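PDB 6YXQ: activating signal cointegrator 1 complex subunit 2 from Homo sapiens, which binds K63-linked polyubiquitin chains and recruits the ASCC3 helicase subunit and ALKBH3 to sites of DNA damage, and also takes part in rescuing stalled ribosomes. Local coordinates for residues 42-47 / 100-105; 96-101 / 122-127. One frame throughout, in Å; residues are numbered along the deposited sequence.

Contact 1: residues 42-47 / 100-105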
loop_
_atom_site.group_PDB
_atom_site.type_symbol
_atom_site.label_atom_id
_atom_site.label_comp_id
_atom_site.label_asym_id
_atom_site.label_seq_id
_atom_site.Cartn_x
_atom_site.Cartn_y
_atom_site.Cartn_z
ATOM N N VAL B 42 -11.441 -1.434 -11.360
ATOM C CA VAL B 42 -11.549 0.015 -11.259
ATOM C C VAL B 42 -10.430 0.558 -10.379
ATOM O O VAL B 42 -9.822 -0.153 -9.573
ATOM C CB VAL B 42 -12.925 0.474 -10.733
ATOM C CG1 VAL B 42 -14.011 -0.095 -11.578
ATOM C CG2 VAL B 42 -13.109 0.092 -9.267
ATOM N N LEU B 43 -10.164 1.849 -10.539
ATOM C CA LEU B 43 -9.126 2.520 -9.782
ATOM C C LEU B 43 -9.597 2.804 -8.361
ATOM O O LEU B 43 -10.793 2.806 -8.059
ATOM C CB LEU B 43 -8.723 3.824 -10.470
ATOM C CG LEU B 43 -8.349 3.658 -11.940
ATOM C CD1 LEU B 43 -8.820 4.854 -12.740
ATOM C CD2 LEU B 43 -6.850 3.449 -12.105
ATOM N N TYR B 44 -8.627 3.058 -7.489
ATOM C CA TYR B 44 -8.872 3.312 -6.077
ATOM C C TYR B 44 -8.824 4.812 -5.808
ATOM O O TYR B 44 -7.914 5.506 -6.277
ATOM C CB TYR B 44 -7.842 2.573 -5.217
ATOM C CG TYR B 44 -7.878 2.923 -3.746
ATOM C CD1 TYR B 44 -7.157 4.004 -3.248
ATOM C CD2 TYR B 44 -8.622 2.168 -2.851
ATOM C CE1 TYR B 44 -7.186 4.328 -1.907
ATOM C CE2 TYR B 44 -8.655 2.486 -1.506
ATOM C CZ TYR B 44 -7.935 3.566 -1.042
ATOM O OH TYR B 44 -7.964 3.882 0.294
ATOM N N LYS B 45 -9.811 5.308 -5.065
ATOM C CA LYS B 45 -9.803 6.666 -4.562
ATOM C C LYS B 45 -9.924 6.643 -3.043
ATOM O O LYS B 45 -10.707 5.858 -2.497
ATOM C CB LYS B 45 -10.951 7.490 -5.168
ATOM C CG LYS B 45 -10.968 7.528 -6.693
ATOM C CD LYS B 45 -11.331 8.912 -7.221
ATOM C CE LYS B 45 -11.866 8.850 -8.649
ATOM N NZ LYS B 45 -10.778 8.672 -9.656
ATOM N N PRO B 46 -9.161 7.469 -2.337
ATOM C CA PRO B 46 -9.175 7.434 -0.869
ATOM C C PRO B 46 -10.447 8.050 -0.314
ATOM O O PRO B 46 -11.163 8.767 -1.030
ATOM C CB PRO B 46 -7.938 8.262 -0.490
ATOM C CG PRO B 46 -7.765 9.201 -1.638
ATOM C CD PRO B 46 -8.189 8.443 -2.862
ATOM N N PRO B 47 -10.760 7.793 0.956
ATOM C CA PRO B 47 -12.022 8.288 1.546
ATOM C C PRO B 47 -12.039 9.800 1.671
ATOM O O PRO B 47 -10.981 10.445 1.649
ATOM C CB PRO B 47 -12.048 7.614 2.930
ATOM C CG PRO B 47 -10.649 7.174 3.188
ATOM C CD PRO B 47 -10.069 6.849 1.852
ATOM N N ARG B 100 -0.425 4.639 -4.618
ATOM C CA ARG B 100 -0.166 6.067 -4.742
ATOM C C ARG B 100 -1.034 6.881 -3.794
ATOM O O ARG B 100 -0.563 7.871 -3.222
ATOM C CB ARG B 100 -0.394 6.514 -6.187
ATOM C CG ARG B 100 -0.336 8.024 -6.390
ATOM C CD ARG B 100 -0.393 8.388 -7.874
ATOM N NE ARG B 100 -0.050 9.789 -8.113
ATOM C CZ ARG B 100 0.079 10.335 -9.318
ATOM N NH1 ARG B 100 -0.109 9.597 -10.403
ATOM N NH2 ARG B 100 0.395 11.618 -9.437
ATOM N N TYR B 101 -2.301 6.487 -3.606
ATOM C CA TYR B 101 -3.252 7.376 -2.950
ATOM C C TYR B 101 -3.701 6.943 -1.560
ATOM O O TYR B 101 -4.303 7.760 -0.855
ATOM C CB TYR B 101 -4.486 7.574 -3.842
ATOM C CG TYR B 101 -4.187 8.365 -5.098
ATOM C CD1 TYR B 101 -3.772 9.692 -5.027
ATOM C CD2 TYR B 101 -4.316 7.789 -6.351
ATOM C CE1 TYR B 101 -3.492 10.421 -6.176
ATOM C CE2 TYR B 101 -4.041 8.510 -7.504
ATOM C CZ TYR B 101 -3.629 9.823 -7.411
ATOM O OH TYR B 101 -3.362 10.528 -8.563
ATOM N N VAL B 102 -3.411 5.717 -1.130
ATOM C CA VAL B 102 -3.924 5.258 0.166
ATOM C C VAL B 102 -3.336 6.121 1.274
ATOM O O VAL B 102 -2.129 6.426 1.251
ATOM C CB VAL B 102 -3.597 3.767 0.384
ATOM C CG1 VAL B 102 -2.104 3.510 0.318
ATOM C CG2 VAL B 102 -4.156 3.286 1.713
ATOM N N PRO B 103 -4.134 6.576 2.235
ATOM C CA PRO B 103 -3.587 7.425 3.299
ATOM C C PRO B 103 -2.570 6.672 4.141
ATOM O O PRO B 103 -2.782 5.519 4.524
ATOM C CB PRO B 103 -4.825 7.817 4.115
ATOM C CG PRO B 103 -5.850 6.781 3.783
ATOM C CD PRO B 103 -5.593 6.418 2.352
ATOM N N ARG B 104 -1.446 7.331 4.403
ATOM C CA ARG B 104 -0.453 6.832 5.338
ATOM C C ARG B 104 -0.864 7.193 6.760
ATOM O O ARG B 104 -1.578 8.173 6.998
ATOM C CB ARG B 104 0.934 7.406 5.027
ATOM C CG ARG B 104 1.597 6.837 3.776
ATOM C CD ARG B 104 1.126 7.556 2.522
ATOM N NE ARG B 104 1.922 7.223 1.347
ATOM C CZ ARG B 104 1.463 6.558 0.291
ATOM N NH1 ARG B 104 0.204 6.150 0.253
ATOM N NH2 ARG B 104 2.263 6.303 -0.732
ATOM N N LYS B 105 -0.407 6.381 7.715
ATOM C CA LYS B 105 -0.791 6.619 9.101
ATOM C C LYS B 105 -0.308 7.981 9.578
ATOM O O LYS B 105 -1.064 8.732 10.206
ATOM C CB LYS B 105 -0.260 5.511 10.013
ATOM C CG LYS B 105 -0.753 5.641 11.461
ATOM C CD LYS B 105 -0.827 4.301 12.178
ATOM C CE LYS B 105 -1.998 3.456 11.685
ATOM N NZ LYS B 105 -2.119 2.153 12.410
#
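Tyr44 and Pro46 of the extended loop meet the end of helix 89-101 where the chain leaves helical geometry at Val102. The CG of Tyr44 stands anti to its backbone N (chi1 172°), which sends the ring toward Val102 and Pro103, just past the helix end. Its CE1 approaches CA of Val102 at 4.0 Å, and the backbone carbon of Tyr101 lies at the ring edge. Farther out, the Tyr44 OH sits 4.0 Å from CD of Pro103; the two side chains cross at about a right angle. That hydroxyl is hydrogen-bonded to OE1 of Gln120 of helix 114-135. Pro46 packs beside Tyr44: its CD is 3.9 Å from CB of Tyr101, and its CB is 3.7 Å from Tyr101 O. The Tyr101 ring turns away from the loop and lies against CG of Arg100. Arg104 NH1 gives Val102 O a bent hydrogen bond (136°) in the carbonyl plane, while its NH2 pairs with Asp167. An alanine at Tyr44 would probably loosen the loop, since the ring contacts and the bond to Gln120 would be lost. The loop leads from strand 25-29 into helix 53-75, which Val42 and Pro47 touch; helix 162-172 packs on Val102.

Contact 2: residues 96-101 / 122-127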
loop_
_atom_site.group_PDB
_atom_site.type_symbol
_atom_site.label_atom_id
_atom_site.label_comp_id
_atom_site.label_asym_id
_atom_site.label_seq_id
_atom_site.Cartn_x
_atom_site.Cartn_y
_atom_site.Cartn_z
ATOM N N ASP B 96 -1.438 0.298 -8.597
ATOM C CA ASP B 96 -0.720 1.568 -8.583
ATOM C C ASP B 96 -1.566 2.666 -7.952
ATOM O O ASP B 96 -1.054 3.479 -7.176
ATOM C CB ASP B 96 -0.313 1.954 -10.007
ATOM C CG ASP B 96 0.734 3.051 -10.042
ATOM O OD1 ASP B 96 0.489 4.133 -9.469
ATOM O OD2 ASP B 96 1.805 2.831 -10.647
ATOM N N SER B 97 -2.864 2.702 -8.273
ATOM C CA SER B 97 -3.761 3.700 -7.696
ATOM C C SER B 97 -3.789 3.591 -6.183
ATOM O O SER B 97 -3.655 4.597 -5.468
ATOM C CB SER B 97 -5.174 3.519 -8.248
ATOM O OG SER B 97 -5.142 3.111 -9.599
ATOM N N TYR B 98 -3.988 2.372 -5.677
ATOM C CA TYR B 98 -4.034 2.186 -4.231
ATOM C C TYR B 98 -2.723 2.621 -3.590
ATOM O O TYR B 98 -2.717 3.422 -2.652
ATOM C CB TYR B 98 -4.358 0.733 -3.871
ATOM C CG TYR B 98 -4.357 0.473 -2.376
ATOM C CD1 TYR B 98 -5.488 0.726 -1.604
ATOM C CD2 TYR B 98 -3.223 -0.010 -1.735
ATOM C CE1 TYR B 98 -5.488 0.498 -0.228
ATOM C CE2 TYR B 98 -3.216 -0.240 -0.363
ATOM C CZ TYR B 98 -4.348 0.014 0.384
ATOM O OH TYR B 98 -4.338 -0.216 1.743
ATOM N N LEU B 99 -1.593 2.122 -4.097
ATOM C CA LEU B 99 -0.307 2.470 -3.496
ATOM C C LEU B 99 -0.072 3.978 -3.514
ATOM O O LEU B 99 0.411 4.555 -2.530
ATOM C CB LEU B 99 0.824 1.746 -4.223
ATOM C CG LEU B 99 0.956 0.243 -3.978
ATOM C CD1 LEU B 99 2.126 -0.318 -4.773
ATOM C CD2 LEU B 99 1.110 -0.059 -2.497
ATOM N N ARG B 100 -0.425 4.639 -4.618
ATOM C CA ARG B 100 -0.166 6.067 -4.742
ATOM C C ARG B 100 -1.034 6.881 -3.794
ATOM O O ARG B 100 -0.563 7.871 -3.222
ATOM C CB ARG B 100 -0.394 6.514 -6.187
ATOM C CG ARG B 100 -0.336 8.024 -6.390
ATOM C CD ARG B 100 -0.393 8.388 -7.874
ATOM N NE ARG B 100 -0.050 9.789 -8.113
ATOM C CZ ARG B 100 0.079 10.335 -9.318
ATOM N NH1 ARG B 100 -0.109 9.597 -10.403
ATOM N NH2 ARG B 100 0.395 11.618 -9.437
ATOM N N TYR B 101 -2.301 6.487 -3.606
ATOM C CA TYR B 101 -3.252 7.376 -2.950
ATOM C C TYR B 101 -3.701 6.943 -1.560
ATOM O O TYR B 101 -4.303 7.760 -0.855
ATOM C CB TYR B 101 -4.486 7.574 -3.842
ATOM C CG TYR B 101 -4.187 8.365 -5.098
ATOM C CD1 TYR B 101 -3.772 9.692 -5.027
ATOM C CD2 TYR B 101 -4.316 7.789 -6.351
ATOM C CE1 TYR B 101 -3.492 10.421 -6.176
ATOM C CE2 TYR B 101 -4.041 8.510 -7.504
ATOM C CZ TYR B 101 -3.629 9.823 -7.411
ATOM O OH TYR B 101 -3.362 10.528 -8.563
ATOM N N ARG B 122 -9.388 -4.391 5.073
ATOM C CA ARG B 122 -9.511 -5.430 4.055
ATOM C C ARG B 122 -8.587 -5.142 2.877
ATOM O O ARG B 122 -7.812 -6.008 2.443
ATOM C CB ARG B 122 -10.965 -5.536 3.582
ATOM C CG ARG B 122 -11.801 -6.585 4.305
ATOM C CD ARG B 122 -12.528 -7.511 3.325
ATOM N NE ARG B 122 -13.474 -6.797 2.467
ATOM C CZ ARG B 122 -13.912 -7.257 1.299
ATOM N NH1 ARG B 122 -14.770 -6.548 0.580
ATOM N NH2 ARG B 122 -13.493 -8.430 0.844
ATOM N N LEU B 123 -8.655 -3.910 2.359
ATOM C CA LEU B 123 -7.845 -3.535 1.202
ATOM C C LEU B 123 -6.358 -3.625 1.512
ATOM O O LEU B 123 -5.575 -4.116 0.690
ATOM C CB LEU B 123 -8.209 -2.126 0.746
ATOM C CG LEU B 123 -9.476 -2.033 -0.100
ATOM C CD1 LEU B 123 -9.820 -0.583 -0.387
ATOM C CD2 LEU B 123 -9.334 -2.827 -1.399
ATOM N N HIS B 124 -5.955 -3.144 2.690
ATOM C CA HIS B 124 -4.555 -3.188 3.100
ATOM C C HIS B 124 -4.017 -4.617 3.062
ATOM O O HIS B 124 -3.002 -4.905 2.403
ATOM C CB HIS B 124 -4.442 -2.581 4.501
ATOM C CG HIS B 124 -3.039 -2.336 4.966
ATOM N ND1 HIS B 124 -2.382 -3.195 5.822
ATOM C CD2 HIS B 124 -2.184 -1.312 4.734
ATOM C CE1 HIS B 124 -1.178 -2.720 6.080
ATOM N NE2 HIS B 124 -1.033 -1.577 5.435
ATOM N N ARG B 125 -4.708 -5.534 3.742
ATOM C CA ARG B 125 -4.247 -6.919 3.789
ATOM C C ARG B 125 -4.213 -7.534 2.396
ATOM O O ARG B 125 -3.244 -8.208 2.018
ATOM C CB ARG B 125 -5.143 -7.741 4.714
ATOM C CG ARG B 125 -4.676 -9.171 4.900
ATOM C CD ARG B 125 -5.373 -9.862 6.063
ATOM N NE ARG B 125 -4.724 -11.134 6.371
ATOM C CZ ARG B 125 -5.233 -12.326 6.080
ATOM N NH1 ARG B 125 -6.415 -12.420 5.486
ATOM N NH2 ARG B 125 -4.560 -13.427 6.390
ATOM N N SER B 126 -5.264 -7.306 1.610
ATOM C CA SER B 126 -5.340 -7.963 0.313
ATOM C C SER B 126 -4.245 -7.469 -0.623
ATOM O O SER B 126 -3.640 -8.265 -1.354
ATOM C CB SER B 126 -6.716 -7.743 -0.304
ATOM O OG SER B 126 -6.651 -7.948 -1.697
ATOM N N VAL B 127 -3.973 -6.162 -0.608
ATOM C CA VAL B 127 -2.927 -5.611 -1.464
ATOM C C VAL B 127 -1.565 -6.161 -1.069
ATOM O O VAL B 127 -0.754 -6.540 -1.930
ATOM C CB VAL B 127 -2.949 -4.076 -1.406
ATOM C CG1 VAL B 127 -1.668 -3.519 -1.997
ATOM C CG2 VAL B 127 -4.175 -3.536 -2.126
#
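The ring of Tyr98 has CG2 of Val127 over one face, in a CH-pi contact 4.0 Å from the ring centroid and 22° off the normal. The methyl is shifted toward the rim, on the CD2 side, and CG1 of Val127 also touches CD2 and CE2. CB of Leu123 meets CE1 of Tyr98 obliquely at 3.9 Å. The loop residue Tyr44 packs on the same tyrosine, ring to ring, edge-to-face. At the far end, the Tyr98 OH reaches the backbone of helix 114-135, 3.3 Å from CA of His124. The same hydroxyl lies at the edge of the His124 ring, 3.8 Å from CD2. His124 meets Phe172 of the same chain and Phe173 of the ASCC3 chain. The CG of Tyr98 is anti to its backbone N (chi1 177°), so the ring spans the gap between helices whose local axes approach to 11.7 Å and cross at -119°. Leu99 adds a looser touch to Val127 and also packs on helix 162-172. All five touching residues are buried. The contact is mostly apolar, with the Tyr98 hydroxyl the polar atom at its end, badly angled for a bond to His124 N. The hold between these two segments is probably one of shape and van der Waals contact.

Both contacts use helix 89-101 and share residues 100-101. Contact 2 uses Tyr98 and Leu99 and is wholly buried against helix 114-135. Contact 1 uses the last turn and the residues after it, and is only partly buried. Their centres are 7 Å apart, and they touch where Tyr44 packs on Leu123 and Leu43 on Ser97. Arg104 NH2 of contact 1 probably bonds to Leu99 O. Contact 2 sets a ring against aliphatic side chains, helix on helix. Contact 1 sets Tyr44 and Pro46 of a loop against Tyr101 at the helix end and Val102 and Pro103 beyond it. This chain is the N-terminal piece of the protein, bound to ASCC3; ubiquitin binding belongs to the whole protein.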